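PDB 3LFT: uncharacterized protein from Streptococcus pneumoniae, which probably serves as the substrate-binding protein of an ABC transporter, holding L-tryptophan in the cleft between its two domains. Local coordinates for residues A[9-17]-A[194-202]. Residues are numbered along the deposited sequence; the frame is centred on the assembly and turned at random.
With TRP (tryptophan), chain C.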
loop_
_atom_site.group_PDB
_atom_site.type_symbol
_atom_site.label_atom_id
_atom_site.label_comp_id
_atom_site.label_asym_id
_atom_site.label_seq_id
_atom_site.Cartn_x
_atom_site.Cartn_y
_atom_site.Cartn_z
ATOM N N GLN A 9 0.466 -3.134 -12.961
ATOM C CA GLN A 9 0.396 -3.509 -11.560
ATOM C C GLN A 9 1.795 -3.972 -11.140
ATOM O O GLN A 9 2.406 -4.803 -11.793
ATOM C CB GLN A 9 -0.645 -4.600 -11.370
ATOM C CG GLN A 9 -0.800 -5.007 -9.902
ATOM C CD GLN A 9 -1.971 -5.942 -9.701
ATOM O OE1 GLN A 9 -3.024 -5.805 -10.329
ATOM N NE2 GLN A 9 -1.787 -6.903 -8.794
ATOM N N PHE A 10 2.298 -3.426 -10.034
ATOM C CA PHE A 10 3.694 -3.666 -9.694
ATOM C C PHE A 10 3.968 -5.146 -9.431
ATOM O O PHE A 10 4.981 -5.672 -9.884
ATOM C CB PHE A 10 4.126 -2.828 -8.481
ATOM C CG PHE A 10 5.514 -3.150 -7.982
ATOM C CD1 PHE A 10 6.613 -3.146 -8.850
ATOM C CD2 PHE A 10 5.717 -3.477 -6.645
ATOM C CE1 PHE A 10 7.874 -3.448 -8.387
ATOM C CE2 PHE A 10 6.988 -3.793 -6.171
ATOM C CZ PHE A 10 8.069 -3.777 -7.041
ATOM N N VAL A 11 3.079 -5.821 -8.700
ATOM C CA VAL A 11 3.308 -7.190 -8.258
ATOM C C VAL A 11 1.958 -7.758 -7.878
ATOM O O VAL A 11 1.000 -7.027 -7.650
ATOM C CB VAL A 11 4.286 -7.216 -7.027
ATOM C CG1 VAL A 11 3.650 -6.597 -5.779
ATOM C CG2 VAL A 11 4.803 -8.601 -6.704
ATOM N N SER A 12 1.887 -9.082 -7.797
ATOM C CA SER A 12 0.696 -9.730 -7.256
ATOM C C SER A 12 0.782 -9.800 -5.744
ATOM O O SER A 12 1.584 -10.538 -5.179
ATOM C CB SER A 12 0.526 -11.136 -7.836
ATOM O OG SER A 12 0.227 -11.055 -9.214
ATOM N N HIS A 13 -0.026 -8.986 -5.081
ATOM C CA HIS A 13 -0.390 -9.281 -3.704
ATOM C C HIS A 13 -1.872 -8.929 -3.553
ATOM O O HIS A 13 -2.398 -8.147 -4.346
ATOM C CB HIS A 13 0.613 -8.675 -2.701
ATOM C CG HIS A 13 0.580 -7.189 -2.573
ATOM N ND1 HIS A 13 1.614 -6.362 -2.962
ATOM C CD2 HIS A 13 -0.328 -6.400 -1.958
ATOM C CE1 HIS A 13 1.327 -5.117 -2.613
ATOM N NE2 HIS A 13 0.144 -5.115 -2.021
ATOM N N PRO A 14 -2.582 -9.534 -2.590
ATOM C CA PRO A 14 -4.054 -9.434 -2.709
ATOM C C PRO A 14 -4.613 -8.029 -2.651
ATOM O O PRO A 14 -5.617 -7.735 -3.304
ATOM C CB PRO A 14 -4.570 -10.263 -1.530
ATOM C CG PRO A 14 -3.481 -11.291 -1.311
ATOM C CD PRO A 14 -2.175 -10.582 -1.632
ATOM N N SER A 15 -3.955 -7.145 -1.907
ATOM C CA SER A 15 -4.419 -5.753 -1.849
ATOM C C SER A 15 -4.398 -5.083 -3.221
ATOM O O SER A 15 -5.351 -4.409 -3.607
ATOM C CB SER A 15 -3.586 -4.940 -0.862
ATOM O OG SER A 15 -3.634 -5.491 0.445
ATOM N N LEU A 16 -3.327 -5.298 -3.980
ATOM C CA LEU A 16 -3.262 -4.699 -5.310
ATOM C C LEU A 16 -4.303 -5.288 -6.249
ATOM O O LEU A 16 -4.869 -4.561 -7.074
ATOM C CB LEU A 16 -1.861 -4.763 -5.931
ATOM C CG LEU A 16 -0.707 -4.153 -5.121
ATOM C CD1 LEU A 16 0.535 -4.038 -5.991
ATOM C CD2 LEU A 16 -1.020 -2.789 -4.501
ATOM N N ASP A 17 -4.552 -6.586 -6.144
ATOM C CA ASP A 17 -5.603 -7.205 -6.950
ATOM C C ASP A 17 -6.967 -6.569 -6.667
ATOM O O ASP A 17 -7.747 -6.330 -7.588
ATOM C CB ASP A 17 -5.687 -8.704 -6.670
ATOM C CG ASP A 17 -4.461 -9.475 -7.115
ATOM O OD1 ASP A 17 -3.730 -9.050 -8.021
ATOM O OD2 ASP A 17 -4.296 -10.602 -6.605
ATOM N N ILE A 194 2.811 -0.014 4.759
ATOM C CA ILE A 194 2.169 -0.328 3.481
ATOM C C ILE A 194 3.319 -0.550 2.475
ATOM O O ILE A 194 3.777 0.398 1.827
ATOM C CB ILE A 194 1.183 0.784 3.040
ATOM C CG1 ILE A 194 0.177 1.128 4.142
ATOM C CG2 ILE A 194 0.441 0.349 1.793
ATOM C CD1 ILE A 194 -0.631 2.386 3.810
ATOM N N ASP A 195 3.789 -1.791 2.413
ATOM C CA ASP A 195 5.059 -2.138 1.781
ATOM C C ASP A 195 4.798 -3.302 0.832
ATOM O O ASP A 195 4.338 -4.371 1.251
ATOM C CB ASP A 195 6.067 -2.524 2.872
ATOM C CG ASP A 195 7.431 -2.850 2.314
ATOM O OD1 ASP A 195 7.583 -3.906 1.661
ATOM O OD2 ASP A 195 8.358 -2.018 2.504
ATOM N N ASN A 196 5.079 -3.113 -0.455
ATOM C CA ASN A 196 4.766 -4.142 -1.451
ATOM C C ASN A 196 5.634 -5.388 -1.324
ATOM O O ASN A 196 5.165 -6.499 -1.583
ATOM C CB ASN A 196 4.927 -3.581 -2.859
ATOM C CG ASN A 196 3.959 -2.467 -3.129
ATOM O OD1 ASN A 196 2.774 -2.712 -3.346
ATOM N ND2 ASN A 196 4.444 -1.229 -3.126
ATOM N N THR A 197 6.902 -5.204 -0.972
ATOM C CA THR A 197 7.844 -6.326 -0.823
ATOM C C THR A 197 7.363 -7.262 0.287
ATOM O O THR A 197 7.206 -8.469 0.073
ATOM C CB THR A 197 9.293 -5.811 -0.551
ATOM O OG1 THR A 197 9.673 -4.914 -1.612
ATOM C CG2 THR A 197 10.301 -6.959 -0.445
ATOM N N ILE A 198 7.099 -6.698 1.466
ATOM C CA ILE A 198 6.685 -7.540 2.584
ATOM C C ILE A 198 5.280 -8.071 2.301
ATOM O O ILE A 198 4.985 -9.222 2.622
ATOM C CB ILE A 198 6.756 -6.797 3.935
ATOM C CG1 ILE A 198 8.142 -6.168 4.134
ATOM C CG2 ILE A 198 6.402 -7.723 5.103
ATOM C CD1 ILE A 198 9.347 -7.133 4.092
ATOM N N ALA A 199 4.414 -7.268 1.683
ATOM C CA ALA A 199 3.065 -7.796 1.403
ATOM C C ALA A 199 3.111 -9.002 0.469
ATOM O O ALA A 199 2.335 -9.956 0.613
ATOM C CB ALA A 199 2.141 -6.721 0.840
ATOM N N SER A 200 4.022 -8.960 -0.501
ATOM C CA SER A 200 4.164 -10.054 -1.450
ATOM C C SER A 200 4.769 -11.303 -0.809
ATOM O O SER A 200 4.570 -12.406 -1.325
ATOM C CB SER A 200 4.981 -9.596 -2.664
ATOM O OG SER A 200 6.357 -9.534 -2.347
ATOM N N GLY A 201 5.499 -11.132 0.295
ATOM C CA GLY A 201 6.100 -12.265 0.996
ATOM C C GLY A 201 5.543 -12.462 2.387
ATOM O O GLY A 201 6.211 -13.065 3.229
ATOM N N PHE A 202 4.324 -11.984 2.641
ATOM C CA PHE A 202 3.844 -11.968 4.027
ATOM C C PHE A 202 3.677 -13.350 4.686
ATOM O O PHE A 202 3.962 -13.492 5.874
ATOM C CB PHE A 202 2.608 -11.090 4.216
ATOM C CG PHE A 202 2.290 -10.870 5.661
ATOM C CD1 PHE A 202 3.113 -10.072 6.459
ATOM C CD2 PHE A 202 1.209 -11.524 6.259
ATOM C CE1 PHE A 202 2.863 -9.920 7.812
ATOM C CE2 PHE A 202 0.960 -11.349 7.624
ATOM C CZ PHE A 202 1.786 -10.551 8.378
HETATM N N TRP C . 0.468 2.267 -1.243
HETATM C CA TRP C . 1.488 1.289 -1.721
HETATM C C TRP C . 2.559 1.999 -2.483
HETATM O O TRP C . 3.279 1.377 -3.269
HETATM C CB TRP C . 0.809 0.203 -2.571
HETATM C CG TRP C . -0.215 -0.565 -1.774
HETATM C CD1 TRP C . -1.599 -0.397 -1.776
HETATM C CD2 TRP C . 0.066 -1.628 -0.803
HETATM N NE1 TRP C . -2.173 -1.280 -0.891
HETATM C CE2 TRP C . -1.246 -2.017 -0.278
HETATM C CE3 TRP C . 1.235 -2.199 -0.357
HETATM C CZ2 TRP C . -1.295 -3.012 0.682
HETATM C CZ3 TRP C . 1.150 -3.191 0.615
HETATM C CH2 TRP C . -0.108 -3.585 1.113
HETATM O OXT TRP C . 2.714 3.217 -2.316
#
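His13 and Ser200 bring the two backbones closest, their CA atoms 5.1 Å apart, where the loop entering helix 14-29 passes the short helix 196-200. No hydrogen bond crosses between the segments; they meet through packing and through the tryptophan that both touch. His13, the N-cap residue of its helix, is sandwiched: Ala199 CB sits 3.6 Å from the ring centroid and only 4° off the ring normal, a CH-pi contact, while Leu16 CG lies against the opposite face, nearer the rim. The small methyl of Ala199 lets the imidazole lie flat on the helix. With chi1 at 71°, His13 CG is wedged between its own backbone N and carbonyl carbon, and the ring reaches across to Asn196. There His13 CE1 lies 2.9 Å from Asn196 OD1, unusually short, so the imidazole orientation is doubtful; OD1 and His13 ND1, as modelled, are buried without a partner. The other branch of this amide serves the ligand: Asn196 ND2 donates to carboxylate O of the bound tryptophan at 2.9 Å, a donor role that suits asparagine. Behind it, the Phe10 ring turns its edge to Asn196 CB, ring and amide planes 76° apart. Asp195 caps helix 196-200, its OD1 accepting from Ile198 N at 2.8 Å. Ser15, Leu16, Ile194 and His13 border the indole; Thr71 and Asp115 also hydrogen-bond the tryptophan. Segment 9-17 follows strand 3-9 of the six-stranded parallel sheet and 194-202 follows strand 189-192 of the four-stranded one, so the contact bridges the two lobes at the ligand cleft, as is characteristic of the periplasmic-binding-protein fold.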